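Local coordinates for nitronate monooxygenase family protein (Pseudomonas aeruginosa, PDB 4QIT) that uses flavin mononucleotide and molecular oxygen to oxidise alkyl nitronates, the toxin propionate 3-nitronate being its best substrate, at residues D9-L14 with A239-M244. The protein carries 1 engineered substitution. Numbering follows the deposited sequence.
Sequences DRFTRL and ASAVQM. With FMN (flavin mononucleotide), chain C.
Phe11 meets Ser240 and Ala241 where the N-terminal helix 8-14 packs against the beginning of a barrel strand, a compact example of how one aromatic side chain can join a helix to a strand. Its turn of helix is held by bonds such as Arg13 N to Asp9 O, which spans Phe11. With CG anti to the backbone N (chi1 -176°), the Phe11 ring is carried off the helix and laid over the methyl of Ala241. That methyl makes a CH-pi contact, Ala241 CB lying 3.7 Å from the centroid of the Phe11 ring and 20° off the ring normal. It is displaced toward the rim, and Phe11 CD2 and CE2 each lie 3.6 Å from Ala241 CB. Closer to the helix, Phe11 CB lies 3.5 Å from Ser240 O and 3.9 Å from Ser240 CB. This carbonyl oxygen is buried by the contact and finds no hydrogen-bonding partner. Strand 241-244 is the eighth of the parallel TIM barrel, flanked by 21-23 and 219-222, and the helix packs at the N-terminal end of that barrel; Ile22 and Val220 from the neighbouring strands also touch Phe11. Farther along the helix, Thr12 packs on Ile17, while Leu14 O accepts a bond from Arg157 NE. Beyond Ala241 the strand runs on to the cofactor, where Gln243 NE2 donates to O2' of the flavin mononucleotide over 2.9 Å, bent to 133° at the hydrogen.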
loop_
_atom_site.group_PDB
_atom_site.type_symbol
_atom_site.label_atom_id
_atom_site.label_comp_id
_atom_site.label_asym_id
_atom_site.label_seq_id
_atom_site.Cartn_x
_atom_site.Cartn_y
_atom_site.Cartn_z
ATOM N N ASP A 9 -1.943 -12.964 -23.692
ATOM C CA ASP A 9 -1.727 -14.007 -24.694
ATOM C C ASP A 9 -0.349 -14.634 -24.503
ATOM O O ASP A 9 -0.196 -15.851 -24.547
ATOM C CB ASP A 9 -1.851 -13.445 -26.116
ATOM C CG ASP A 9 -3.295 -13.300 -26.567
ATOM O OD1 ASP A 9 -4.198 -13.841 -25.892
ATOM O OD2 ASP A 9 -3.524 -12.651 -27.611
ATOM N N ARG A 10 0.655 -13.794 -24.282
ATOM C CA ARG A 10 2.014 -14.285 -24.089
ATOM C C ARG A 10 2.115 -15.171 -22.858
ATOM O O ARG A 10 2.729 -16.243 -22.895
ATOM C CB ARG A 10 2.984 -13.118 -23.943
ATOM C CG ARG A 10 3.133 -12.249 -25.174
ATOM C CD ARG A 10 4.170 -11.187 -24.899
ATOM N NE ARG A 10 4.193 -10.132 -25.904
ATOM C CZ ARG A 10 4.978 -9.062 -25.819
ATOM N NH1 ARG A 10 5.795 -8.919 -24.779
ATOM N NH2 ARG A 10 4.947 -8.140 -26.767
ATOM N N PHE A 11 1.511 -14.726 -21.762
ATOM C CA PHE A 11 1.649 -15.454 -20.511
ATOM C C PHE A 11 0.883 -16.769 -20.508
ATOM O O PHE A 11 1.394 -17.786 -20.045
ATOM C CB PHE A 11 1.181 -14.594 -19.342
ATOM C CG PHE A 11 1.380 -15.244 -18.006
ATOM C CD1 PHE A 11 2.573 -15.091 -17.323
ATOM C CD2 PHE A 11 0.377 -16.019 -17.434
ATOM C CE1 PHE A 11 2.768 -15.696 -16.085
ATOM C CE2 PHE A 11 0.566 -16.619 -16.198
ATOM C CZ PHE A 11 1.763 -16.451 -15.524
ATOM N N THR A 12 -0.353 -16.732 -20.991
ATOM C CA THR A 12 -1.159 -17.935 -21.055
ATOM C C THR A 12 -0.487 -18.974 -21.951
ATOM O O THR A 12 -0.513 -20.155 -21.642
ATOM C CB THR A 12 -2.596 -17.639 -21.524
ATOM O OG1 THR A 12 -3.350 -18.847 -21.565
ATOM C CG2 THR A 12 -2.620 -17.027 -22.889
ATOM N N ARG A 13 0.131 -18.533 -23.044
ATOM C CA ARG A 13 0.845 -19.459 -23.918
ATOM C C ARG A 13 2.079 -20.026 -23.221
ATOM O O ARG A 13 2.398 -21.206 -23.369
ATOM C CB ARG A 13 1.241 -18.765 -25.225
ATOM C CG ARG A 13 1.691 -19.722 -26.340
ATOM C CD ARG A 13 0.504 -20.505 -26.900
ATOM N NE ARG A 13 0.698 -20.912 -28.293
ATOM C CZ ARG A 13 1.011 -22.144 -28.684
ATOM N NH1 ARG A 13 1.173 -23.115 -27.792
ATOM N NH2 ARG A 13 1.154 -22.411 -29.975
ATOM N N LEU A 14 2.768 -19.186 -22.454
ATOM C CA LEU A 14 3.970 -19.604 -21.740
ATOM C C LEU A 14 3.647 -20.695 -20.735
ATOM O O LEU A 14 4.370 -21.684 -20.608
ATOM C CB LEU A 14 4.598 -18.419 -21.015
ATOM C CG LEU A 14 5.838 -18.718 -20.174
ATOM C CD1 LEU A 14 7.008 -19.052 -21.083
ATOM C CD2 LEU A 14 6.167 -17.532 -19.271
ATOM N N ALA A 239 0.585 -5.593 -16.357
ATOM C CA ALA A 239 0.759 -6.972 -15.912
ATOM C C ALA A 239 0.408 -7.942 -17.034
ATOM O O ALA A 239 -0.390 -7.620 -17.915
ATOM C CB ALA A 239 -0.113 -7.260 -14.688
ATOM N N SER A 240 0.995 -9.130 -16.975
ATOM C CA SER A 240 0.674 -10.199 -17.916
ATOM C C SER A 240 -0.319 -11.199 -17.343
ATOM O O SER A 240 -0.857 -12.027 -18.082
ATOM C CB SER A 240 1.942 -10.943 -18.326
ATOM O OG SER A 240 2.846 -10.067 -18.975
ATOM N N ALA A 241 -0.544 -11.137 -16.028
ATOM C CA ALA A 241 -1.456 -12.045 -15.339
ATOM C C ALA A 241 -1.701 -11.527 -13.928
ATOM O O ALA A 241 -1.099 -10.535 -13.515
ATOM C CB ALA A 241 -0.885 -13.465 -15.300
ATOM N N VAL A 242 -2.587 -12.193 -13.196
ATOM C CA VAL A 242 -2.809 -11.884 -11.786
ATOM C C VAL A 242 -2.685 -13.137 -10.931
ATOM O O VAL A 242 -2.869 -14.268 -11.414
ATOM C CB VAL A 242 -4.196 -11.228 -11.542
ATOM C CG1 VAL A 242 -4.316 -9.947 -12.355
ATOM C CG2 VAL A 242 -5.345 -12.200 -11.868
ATOM N N GLN A 243 -2.350 -12.932 -9.662
ATOM C CA GLN A 243 -2.324 -14.003 -8.682
ATOM C C GLN A 243 -3.200 -13.555 -7.524
ATOM O O GLN A 243 -3.025 -12.441 -6.999
ATOM C CB GLN A 243 -0.895 -14.276 -8.207
ATOM C CG GLN A 243 -0.817 -15.313 -7.101
ATOM C CD GLN A 243 0.566 -15.915 -6.989
ATOM O OE1 GLN A 243 1.127 -16.391 -7.977
ATOM N NE2 GLN A 243 1.133 -15.881 -5.789
ATOM N N MET A 244 -4.150 -14.416 -7.151
ATOM C CA MET A 244 -5.215 -14.071 -6.214
ATOM C C MET A 244 -5.320 -15.126 -5.127
ATOM O O MET A 244 -5.535 -16.300 -5.426
ATOM C CB MET A 244 -6.551 -13.963 -6.971
ATOM C CG MET A 244 -6.582 -12.814 -7.974
ATOM S SD MET A 244 -7.987 -12.861 -9.103
ATOM C CE MET A 244 -9.320 -12.554 -7.958
HETATM N N1 FMN C . 2.471 -16.993 -0.870
HETATM C C2 FMN C . 3.450 -17.975 -0.949
HETATM O O2 FMN C . 4.416 -17.794 -1.680
HETATM N N3 FMN C . 3.344 -19.156 -0.250
HETATM C C4 FMN C . 2.252 -19.345 0.570
HETATM O O4 FMN C . 2.120 -20.376 1.224
HETATM C C4A FMN C . 1.280 -18.365 0.661
HETATM N N5 FMN C . 0.210 -18.586 1.488
HETATM C C5A FMN C . -0.791 -17.651 1.595
HETATM C C6 FMN C . -1.861 -17.925 2.435
HETATM C C7 FMN C . -2.898 -17.025 2.567
HETATM C C7M FMN C . -4.032 -17.405 3.476
HETATM C C8 FMN C . -2.856 -15.817 1.871
HETATM C C8M FMN C . -3.968 -14.819 2.022
HETATM C C9 FMN C . -1.771 -15.542 1.031
HETATM C C9A FMN C . -0.727 -16.462 0.881
HETATM N N10 FMN C . 0.365 -16.222 0.046
HETATM C C10 FMN C . 1.373 -17.178 -0.056
HETATM C "C1'" FMN C . 0.471 -14.924 -0.714
HETATM C "C2'" FMN C . -0.088 -15.006 -2.124
HETATM O "O2'" FMN C . 0.816 -15.700 -2.945
HETATM C "C3'" FMN C . -0.284 -13.618 -2.717
HETATM O "O3'" FMN C . 0.840 -12.789 -2.511
HETATM C "C4'" FMN C . -1.463 -12.981 -2.015
HETATM O "O4'" FMN C . -2.437 -13.969 -1.735
HETATM C "C5'" FMN C . -2.074 -11.942 -2.939
HETATM O "O5'" FMN C . -2.862 -11.149 -2.105
HETATM P P FMN C . -4.447 -11.281 -2.082
HETATM O O1P FMN C . -4.920 -11.890 -3.375
HETATM O O2P FMN C . -4.987 -9.905 -1.836
HETATM O O3P FMN C . -4.741 -12.207 -0.949
#